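Local coordinates for protein thiaminase-I (Naegleria gruberi, PDB 4HCW) that is a thiaminase of mixed alpha/beta structure, with a two-lobed fold that resembles that of class II periplasmic binding proteins, at residues V65-S70 against D263-N268; I71-L76 against V335-D340; S120-S125 against V249-T254. One frame throughout, in Å; residues are numbered along the deposited sequence.

How the contacts relate
Contacts 1 and 2 are neighbours, with centres 12 Å apart. Strand 65-69 of contact 1 is followed, after a short turn, by helix 73-77 of contact 2, and the two contacts touch. Ser70 O lies 3.3 Å from Arg337 CD, and Phe66 CE1 lies 3.6 Å from Leu76 CD2. Contact 3 is separate: its centre is 25 Å from that of contact 1 and 23 Å from that of contact 2, with nearest atoms about 9 Å away in both cases. It shares a sheet with contact 1, because strands 110-125 and 260-267 are neighbours. Contacts 1 and 3 lie on opposite sides of the chain's centre. Along the chain, contact 3 is nested within the loops closed by both others.

Contact 1: V65-S70 against D263-N268; sequences VFSTDS and DVLALN
Val65-Asp69 and Asp263-Leu267 are adjacent antiparallel strands, with axes 4.4 Å apart at closest approach and N-to-C directions 152° apart. Phe66 with Ala266 and Thr68 with Val264 are the hydrogen-bonded pairs, and each makes both N-H...O bonds. Val264 N to Thr68 O measures 2.7 Å. At the non-hydrogen-bonded pairs, CA-H groups approach carbonyl oxygens, as with Ser67 CA at 3.3 Å from Val264 O.

Phe66 CG sits between the backbone N and the carbonyl carbon (chi1 53°), and the ring stands over the partner backbone. One ring face covers Ala266 O, which is 3.8 Å from the ring plane and offset toward the rim. Ring atom CE1 meets Ala266 CB at 4.0 Å. Thr68 CG2 sits at the ring edge, in plane.

The strand order here is 44-50, 8-13, 65-69, 260-267, 110-125. The first three are parallel and 260-267 runs against both its neighbours. This order is the one found in class II periplasmic binding proteins, where the antiparallel strand brings the chain back from the second lobe, as 260-267 probably does here.

The face bearing Val65, Ser67 and Asp69 is mixed. Leu265 CD2 reaches Ser67 CB at 3.7 Å, while Ile283 and Leu287 of helix 275-288 pack on Leu265. Ser67 OG is hydrogen-bonded to Gln116 OE1. The carboxylates of Asp69 and Asp263 have their planes 90° apart, with OD2 of Asp69 4.4 Å from OD1 of Asp263. Asp69 OD2 is hydrogen-bonded to Tyr54 OH, and Asp69 OD1 accepts from Ile71 N; these bonds may ease the closeness of the carboxylates.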
loop_
_atom_site.group_PDB
_atom_site.type_symbol
_atom_site.label_atom_id
_atom_site.label_comp_id
_atom_site.label_asym_id
_atom_site.label_seq_id
_atom_site.Cartn_x
_atom_site.Cartn_y
_atom_site.Cartn_z
ATOM N N VAL A 65 -15.802 4.308 -11.909
ATOM C CA VAL A 65 -14.458 3.757 -11.799
ATOM C C VAL A 65 -13.825 4.227 -10.493
ATOM O O VAL A 65 -13.847 5.415 -10.175
ATOM C CB VAL A 65 -13.583 4.153 -13.009
ATOM C CG1 VAL A 65 -13.962 5.536 -13.511
ATOM C CG2 VAL A 65 -12.102 4.081 -12.657
ATOM N N PHE A 66 -13.276 3.285 -9.734
ATOM C CA PHE A 66 -12.759 3.583 -8.404
ATOM C C PHE A 66 -11.407 2.923 -8.149
ATOM O O PHE A 66 -11.079 1.899 -8.749
ATOM C CB PHE A 66 -13.762 3.129 -7.340
ATOM C CG PHE A 66 -14.189 1.694 -7.485
ATOM C CD1 PHE A 66 -13.462 0.677 -6.889
ATOM C CD2 PHE A 66 -15.315 1.363 -8.222
ATOM C CE1 PHE A 66 -13.849 -0.641 -7.024
ATOM C CE2 PHE A 66 -15.707 0.046 -8.360
ATOM C CZ PHE A 66 -14.973 -0.958 -7.760
ATOM N N SER A 67 -10.629 3.520 -7.252
ATOM C CA SER A 67 -9.366 2.936 -6.824
ATOM C C SER A 67 -9.511 2.385 -5.412
ATOM O O SER A 67 -9.837 3.120 -4.480
ATOM C CB SER A 67 -8.244 3.973 -6.872
ATOM O OG SER A 67 -7.004 3.399 -6.496
ATOM N N THR A 68 -9.275 1.086 -5.258
ATOM C CA THR A 68 -9.417 0.439 -3.960
ATOM C C THR A 68 -8.199 -0.400 -3.606
ATOM O O THR A 68 -7.481 -0.877 -4.485
ATOM C CB THR A 68 -10.659 -0.468 -3.916
ATOM O OG1 THR A 68 -10.676 -1.197 -2.682
ATOM C CG2 THR A 68 -10.640 -1.454 -5.076
ATOM N N ASP A 69 -7.968 -0.571 -2.308
ATOM C CA ASP A 69 -6.923 -1.465 -1.835
ATOM C C ASP A 69 -7.320 -2.887 -2.203
ATOM O O ASP A 69 -8.487 -3.262 -2.088
ATOM C CB ASP A 69 -6.757 -1.331 -0.319
ATOM C CG ASP A 69 -5.478 -1.973 0.194
ATOM O OD1 ASP A 69 -5.024 -2.980 -0.393
ATOM O OD2 ASP A 69 -4.925 -1.469 1.194
ATOM N N SER A 70 -6.350 -3.677 -2.650
ATOM C CA SER A 70 -6.618 -5.051 -3.059
ATOM C C SER A 70 -6.915 -5.954 -1.862
ATOM O O SER A 70 -7.295 -7.113 -2.030
ATOM C CB SER A 70 -5.448 -5.608 -3.873
ATOM O OG SER A 70 -4.233 -5.511 -3.153
ATOM N N ASP A 263 -2.853 -0.786 -4.585
ATOM C CA ASP A 263 -4.086 -0.075 -4.891
ATOM C C ASP A 263 -4.462 -0.336 -6.343
ATOM O O ASP A 263 -3.625 -0.229 -7.239
ATOM C CB ASP A 263 -3.924 1.423 -4.637
ATOM C CG ASP A 263 -3.707 1.742 -3.171
ATOM O OD1 ASP A 263 -4.331 1.074 -2.321
ATOM O OD2 ASP A 263 -2.913 2.657 -2.869
ATOM N N VAL A 264 -5.723 -0.685 -6.572
ATOM C CA VAL A 264 -6.162 -1.116 -7.893
ATOM C C VAL A 264 -7.324 -0.286 -8.439
ATOM O O VAL A 264 -8.342 -0.105 -7.771
ATOM C CB VAL A 264 -6.562 -2.607 -7.880
ATOM C CG1 VAL A 264 -7.221 -2.997 -9.188
ATOM C CG2 VAL A 264 -5.346 -3.480 -7.607
ATOM N N LEU A 265 -7.153 0.221 -9.657
ATOM C CA LEU A 265 -8.221 0.918 -10.364
ATOM C C LEU A 265 -9.166 -0.087 -11.009
ATOM O O LEU A 265 -8.749 -0.909 -11.824
ATOM C CB LEU A 265 -7.640 1.840 -11.437
ATOM C CG LEU A 265 -7.034 3.162 -10.965
ATOM C CD1 LEU A 265 -6.178 3.777 -12.058
ATOM C CD2 LEU A 265 -8.134 4.121 -10.543
ATOM N N ALA A 266 -10.440 -0.021 -10.640
ATOM C CA ALA A 266 -11.438 -0.930 -11.189
ATOM C C ALA A 266 -12.685 -0.170 -11.622
ATOM O O ALA A 266 -12.943 0.936 -11.147
ATOM C CB ALA A 266 -11.795 -2.003 -10.174
ATOM N N LEU A 267 -13.456 -0.768 -12.523
ATOM C CA LEU A 267 -14.684 -0.146 -13.004
ATOM C C LEU A 267 -15.917 -0.896 -12.516
ATOM O O LEU A 267 -15.879 -2.109 -12.313
ATOM C CB LEU A 267 -14.693 -0.060 -14.533
ATOM C CG LEU A 267 -13.685 -0.892 -15.325
ATOM C CD1 LEU A 267 -14.257 -1.257 -16.682
ATOM C CD2 LEU A 267 -12.385 -0.123 -15.495
ATOM N N ASN A 268 -17.009 -0.161 -12.327
ATOM C CA ASN A 268 -18.266 -0.756 -11.898
ATOM C C ASN A 268 -18.791 -1.726 -12.949
ATOM O O ASN A 268 -18.608 -1.515 -14.148
ATOM C CB ASN A 268 -19.299 0.334 -11.606
ATOM C CG ASN A 268 -20.426 -0.152 -10.716
ATOM O OD1 ASN A 268 -20.895 -1.282 -10.847
ATOM N ND2 ASN A 268 -20.869 0.705 -9.802
#

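Contact 2: I71-L76 against V335-D340; sequences IFLPYL and VLRCVD
Cys338 SG lies at the edge of the Phe72 ring, near its plane, in an edge-on sulfur-aromatic contact. The sulfur is 4.0 Å from Phe72 CE1, and its direction from the ring centroid is 77° off the ring normal. Ile71 CG2 covers one face of the same ring, over its centre. The second flat group is the Arg337 guanidinium. Pro74 CG rests over one of its faces, 3.9 Å above the plane and toward the rim. The two side chains cross at about a right angle. Arg337 bends at chi3 (-56°), which turns NE out of line with the chain. NH1 forms a salt bridge with Asp178, and NH2 is hydrogen-bonded to Ser106 O. The Tyr75 ring brings CD1 to 3.6 Å from Asp340 C.

The contact sets the start of a helix against the end of a strand. Phe72 is the N-cap residue of helix 73-77, and its O accepts from Leu76 N. Strand 335-338 pairs in parallel with strand 176-179 in a two-stranded sheet.

Backbone bonds join the two segments. Cys338 N donates to Ile71 O at 2.8 Å, bent to 137° at the hydrogen. Tyr75 N makes a weak bond to Cys338 O at 3.2 Å. That oxygen also meets the proline ring, with Pro74 CB 3.3 Å from Cys338 O. At the solvent side, Asp340 OD1 accepts from Ala181 N.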
loop_
_atom_site.group_PDB
_atom_site.type_symbol
_atom_site.label_atom_id
_atom_site.label_comp_id
_atom_site.label_asym_id
_atom_site.label_seq_id
_atom_site.Cartn_x
_atom_site.Cartn_y
_atom_site.Cartn_z
ATOM N N ILE A 71 -6.747 -5.414 -0.658
ATOM C CA ILE A 71 -7.023 -6.162 0.564
ATOM C C ILE A 71 -8.520 -6.438 0.709
ATOM O O ILE A 71 -8.926 -7.367 1.407
ATOM C CB ILE A 71 -6.496 -5.419 1.818
ATOM C CG1 ILE A 71 -6.400 -6.370 3.014
ATOM C CG2 ILE A 71 -7.363 -4.209 2.142
ATOM C CD1 ILE A 71 -5.820 -5.729 4.253
ATOM N N PHE A 72 -9.335 -5.634 0.034
ATOM C CA PHE A 72 -10.783 -5.797 0.082
ATOM C C PHE A 72 -11.334 -6.174 -1.286
ATOM O O PHE A 72 -12.544 -6.166 -1.499
ATOM C CB PHE A 72 -11.450 -4.511 0.571
ATOM C CG PHE A 72 -11.083 -4.135 1.976
ATOM C CD1 PHE A 72 -10.856 -5.111 2.932
ATOM C CD2 PHE A 72 -10.960 -2.805 2.340
ATOM C CE1 PHE A 72 -10.516 -4.767 4.226
ATOM C CE2 PHE A 72 -10.620 -2.455 3.632
ATOM C CZ PHE A 72 -10.399 -3.437 4.576
ATOM N N LEU A 73 -10.438 -6.507 -2.210
ATOM C CA LEU A 73 -10.837 -6.831 -3.578
ATOM C C LEU A 73 -11.734 -8.073 -3.711
ATOM O O LEU A 73 -12.790 -7.990 -4.337
ATOM C CB LEU A 73 -9.618 -6.918 -4.509
ATOM C CG LEU A 73 -9.929 -7.055 -6.000
ATOM C CD1 LEU A 73 -10.748 -5.866 -6.486
ATOM C CD2 LEU A 73 -8.648 -7.194 -6.808
ATOM N N PRO A 74 -11.331 -9.223 -3.127
ATOM C CA PRO A 74 -12.202 -10.398 -3.265
ATOM C C PRO A 74 -13.573 -10.200 -2.620
ATOM O O PRO A 74 -14.574 -10.675 -3.158
ATOM C CB PRO A 74 -11.429 -11.497 -2.531
ATOM C CG PRO A 74 -10.012 -11.048 -2.562
ATOM C CD PRO A 74 -10.081 -9.561 -2.422
ATOM N N TYR A 75 -13.614 -9.510 -1.484
ATOM C CA TYR A 75 -14.881 -9.186 -0.838
ATOM C C TYR A 75 -15.697 -8.242 -1.711
ATOM O O TYR A 75 -16.927 -8.302 -1.732
ATOM C CB TYR A 75 -14.645 -8.558 0.540
ATOM C CG TYR A 75 -15.845 -7.812 1.087
ATOM C CD1 TYR A 75 -16.922 -8.494 1.637
ATOM C CD2 TYR A 75 -15.896 -6.423 1.054
ATOM C CE1 TYR A 75 -18.020 -7.813 2.137
ATOM C CE2 TYR A 75 -16.988 -5.735 1.551
ATOM C CZ TYR A 75 -18.047 -6.434 2.091
ATOM O OH TYR A 75 -19.134 -5.748 2.587
ATOM N N LEU A 76 -15.003 -7.369 -2.433
ATOM C CA LEU A 76 -15.657 -6.417 -3.319
ATOM C C LEU A 76 -16.144 -7.124 -4.580
ATOM O O LEU A 76 -17.121 -6.706 -5.202
ATOM C CB LEU A 76 -14.696 -5.281 -3.674
ATOM C CG LEU A 76 -15.308 -3.941 -4.083
ATOM C CD1 LEU A 76 -16.308 -3.468 -3.041
ATOM C CD2 LEU A 76 -14.209 -2.910 -4.278
ATOM N N VAL A 335 0.654 -11.012 -0.629
ATOM C CA VAL A 335 -0.372 -9.976 -0.548
ATOM C C VAL A 335 -1.573 -10.467 0.254
ATOM O O VAL A 335 -2.251 -11.413 -0.145
ATOM C CB VAL A 335 -0.852 -9.538 -1.947
ATOM C CG1 VAL A 335 -2.004 -8.550 -1.827
ATOM C CG2 VAL A 335 0.294 -8.932 -2.742
ATOM N N LEU A 336 -1.833 -9.817 1.384
ATOM C CA LEU A 336 -2.946 -10.201 2.245
ATOM C C LEU A 336 -4.266 -9.638 1.726
ATOM O O LEU A 336 -4.396 -8.432 1.516
ATOM C CB LEU A 336 -2.696 -9.725 3.677
ATOM C CG LEU A 336 -3.758 -10.087 4.716
ATOM C CD1 LEU A 336 -3.925 -11.595 4.817
ATOM C CD2 LEU A 336 -3.406 -9.492 6.070
ATOM N N ARG A 337 -5.241 -10.518 1.516
ATOM C CA ARG A 337 -6.552 -10.108 1.020
ATOM C C ARG A 337 -7.682 -10.751 1.821
ATOM O O ARG A 337 -7.486 -11.776 2.474
ATOM C CB ARG A 337 -6.701 -10.446 -0.465
ATOM C CG ARG A 337 -5.629 -9.840 -1.355
ATOM C CD ARG A 337 -5.980 -9.988 -2.826
ATOM N NE ARG A 337 -6.205 -11.380 -3.202
ATOM C CZ ARG A 337 -6.506 -11.781 -4.433
ATOM N NH1 ARG A 337 -6.694 -13.068 -4.686
ATOM N NH2 ARG A 337 -6.618 -10.894 -5.412
ATOM N N CYS A 338 -8.865 -10.148 1.758
ATOM C CA CYS A 338 -10.020 -10.633 2.510
ATOM C C CYS A 338 -11.097 -11.189 1.584
ATOM O O CYS A 338 -11.459 -10.559 0.591
ATOM C CB CYS A 338 -10.600 -9.508 3.366
ATOM S SG CYS A 338 -9.372 -8.622 4.349
ATOM N N VAL A 339 -11.615 -12.365 1.921
ATOM C CA VAL A 339 -12.588 -13.050 1.074
ATOM C C VAL A 339 -14.024 -12.584 1.299
ATOM O O VAL A 339 -14.724 -12.236 0.348
ATOM C CB VAL A 339 -12.522 -14.580 1.262
ATOM C CG1 VAL A 339 -13.645 -15.260 0.494
ATOM C CG2 VAL A 339 -11.170 -15.111 0.819
ATOM N N ASP A 340 -14.465 -12.579 2.553
ATOM C CA ASP A 340 -15.861 -12.275 2.855
ATOM C C ASP A 340 -16.052 -11.201 3.925
ATOM O O ASP A 340 -17.067 -11.189 4.622
ATOM C CB ASP A 340 -16.609 -13.552 3.258
ATOM C CG ASP A 340 -15.881 -14.344 4.331
ATOM O OD1 ASP A 340 -15.026 -13.767 5.033
ATOM O OD2 ASP A 340 -16.170 -15.551 4.473
#

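Contact 3: S120-S125 against V249-T254; sequences SNFLLS and VQLIGT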
loop_
_atom_site.group_PDB
_atom_site.type_symbol
_atom_site.label_atom_id
_atom_site.label_comp_id
_atom_site.label_asym_id
_atom_site.label_seq_id
_atom_site.Cartn_x
_atom_site.Cartn_y
_atom_site.Cartn_z
ATOM N N SER A 120 4.107 -0.782 0.818
ATOM C CA SER A 120 4.624 -1.761 1.772
ATOM C C SER A 120 5.301 -1.079 2.958
ATOM O O SER A 120 5.664 0.094 2.884
ATOM C CB SER A 120 5.616 -2.708 1.090
ATOM O OG SER A 120 6.200 -3.597 2.026
ATOM N N ASN A 121 5.468 -1.819 4.050
ATOM C CA ASN A 121 6.203 -1.313 5.205
ATOM C C ASN A 121 7.697 -1.578 5.065
ATOM O O ASN A 121 8.215 -2.564 5.588
ATOM C CB ASN A 121 5.677 -1.927 6.504
ATOM C CG ASN A 121 4.301 -1.413 6.880
ATOM O OD1 ASN A 121 4.157 -0.294 7.374
ATOM N ND2 ASN A 121 3.281 -2.235 6.659
ATOM N N PHE A 122 8.387 -0.690 4.357
ATOM C CA PHE A 122 9.808 -0.863 4.079
ATOM C C PHE A 122 10.673 -0.525 5.286
ATOM O O PHE A 122 10.211 0.106 6.236
ATOM C CB PHE A 122 10.230 0.008 2.896
ATOM C CG PHE A 122 9.453 -0.252 1.641
ATOM C CD1 PHE A 122 9.793 -1.301 0.805
ATOM C CD2 PHE A 122 8.389 0.563 1.288
ATOM C CE1 PHE A 122 9.082 -1.540 -0.355
ATOM C CE2 PHE A 122 7.673 0.330 0.130
ATOM C CZ PHE A 122 8.020 -0.724 -0.693
ATOM N N LEU A 123 11.935 -0.943 5.236
ATOM C CA LEU A 123 12.897 -0.607 6.276
ATOM C C LEU A 123 13.839 0.488 5.800
ATOM O O LEU A 123 14.695 0.254 4.947
ATOM C CB LEU A 123 13.708 -1.838 6.680
ATOM C CG LEU A 123 14.780 -1.620 7.750
ATOM C CD1 LEU A 123 14.162 -1.085 9.035
ATOM C CD2 LEU A 123 15.545 -2.908 8.013
ATOM N N LEU A 124 13.678 1.685 6.351
ATOM C CA LEU A 124 14.557 2.796 6.015
ATOM C C LEU A 124 15.752 2.816 6.959
ATOM O O LEU A 124 15.683 3.375 8.055
ATOM C CB LEU A 124 13.804 4.125 6.086
ATOM C CG LEU A 124 14.569 5.338 5.555
ATOM C CD1 LEU A 124 14.853 5.173 4.069
ATOM C CD2 LEU A 124 13.805 6.625 5.824
ATOM N N SER A 125 16.848 2.202 6.527
ATOM C CA SER A 125 18.038 2.086 7.360
ATOM C C SER A 125 19.068 3.173 7.064
ATOM O O SER A 125 19.508 3.339 5.926
ATOM C CB SER A 125 18.667 0.700 7.197
ATOM O OG SER A 125 18.918 0.413 5.833
ATOM N N VAL A 249 16.857 1.350 1.681
ATOM C CA VAL A 249 15.482 0.894 1.829
ATOM C C VAL A 249 15.318 -0.494 1.209
ATOM O O VAL A 249 15.781 -0.745 0.094
ATOM C CB VAL A 249 14.485 1.899 1.202
ATOM C CG1 VAL A 249 14.894 2.253 -0.222
ATOM C CG2 VAL A 249 13.070 1.353 1.241
ATOM N N GLN A 250 14.674 -1.400 1.940
ATOM C CA GLN A 250 14.539 -2.781 1.485
ATOM C C GLN A 250 13.182 -3.388 1.824
ATOM O O GLN A 250 12.443 -2.867 2.659
ATOM C CB GLN A 250 15.645 -3.648 2.090
ATOM C CG GLN A 250 15.639 -3.680 3.611
ATOM C CD GLN A 250 16.561 -4.740 4.179
ATOM O OE1 GLN A 250 17.197 -4.536 5.214
ATOM N NE2 GLN A 250 16.631 -5.885 3.508
ATOM N N LEU A 251 12.869 -4.498 1.163
ATOM C CA LEU A 251 11.676 -5.274 1.468
ATOM C C LEU A 251 11.946 -6.218 2.627
ATOM O O LEU A 251 12.722 -7.165 2.497
ATOM C CB LEU A 251 11.244 -6.097 0.257
ATOM C CG LEU A 251 10.254 -5.478 -0.724
ATOM C CD1 LEU A 251 9.966 -6.460 -1.846
ATOM C CD2 LEU A 251 8.972 -5.091 -0.003
ATOM N N ILE A 252 11.306 -5.962 3.761
ATOM C CA ILE A 252 11.423 -6.854 4.904
ATOM C C ILE A 252 10.057 -7.352 5.353
ATOM O O ILE A 252 9.139 -6.565 5.585
ATOM C CB ILE A 252 12.128 -6.178 6.093
ATOM C CG1 ILE A 252 11.562 -4.777 6.317
ATOM C CG2 ILE A 252 13.627 -6.110 5.851
ATOM C CD1 ILE A 252 11.535 -4.364 7.765
ATOM N N GLY A 253 9.924 -8.668 5.458
ATOM C CA GLY A 253 8.721 -9.250 6.012
ATOM C C GLY A 253 8.777 -9.141 7.519
ATOM O O GLY A 253 9.862 -9.110 8.100
ATOM N N THR A 254 7.615 -9.069 8.156
ATOM C CA THR A 254 7.557 -9.065 9.611
ATOM C C THR A 254 8.073 -10.408 10.122
ATOM O O THR A 254 8.604 -10.509 11.229
ATOM C CB THR A 254 6.130 -8.789 10.122
ATOM O OG1 THR A 254 6.082 -8.971 11.543
ATOM C CG2 THR A 254 5.140 -9.726 9.465
#
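Phe122 meets Val249 and Leu251, and Leu123 meets Ile252, at the apolar centre of this contact. Here the far end of the long strand 110-125 lies against strand 248-250 and the loop after it. The pairing is antiparallel but loose, and the end-to-end directions of the two touching parts are 125° apart. In the class II binding-protein fold the chain passes into the second lobe from a strand to which 110-125 probably corresponds, and this contact probably belongs to that crossing region.

Phe122 has CG anti to its carbonyl carbon, beside the backbone N (chi1 -57°), and the ring lies alongside Leu251, both side chains pointing the same way. Phe122 CE1 is 3.6 Å from Leu251 CD2. Val249 CG2 comes in near the root of the ring, 3.6 Å from Phe122 CB. Helix 317-328 packs behind this group, with Phe318 and Leu322 on Val249 and Phe326 on Leu251.

Leu123 and Gln250 also lie side by side and point the same way. Leu123 CB touches Ile252 CD1 at 3.5 Å. Further out, Leu123 CD2 meets Gln250 OE1 at 3.6 Å, a contact of a methyl group with an amide oxygen.

The backbone forms the polar part. Leu123 N donates to Gln250 O at 3.3 Å, nearly straight at 168° and in the carbonyl plane. The return bond, from Gln250 N to Leu123 O, is weak. Gln250 O also sits in plane at the edge of the Phe122 ring, near CD1.

Asn121 is the centre of an inverse gamma turn just ahead of Phe122. Before it, Ser120 places CB over one face of the Phe122 ring. Ser120 OG is hydrogen-bonded to Tyr259 O and lies 3.7 Å from Leu251 CD2.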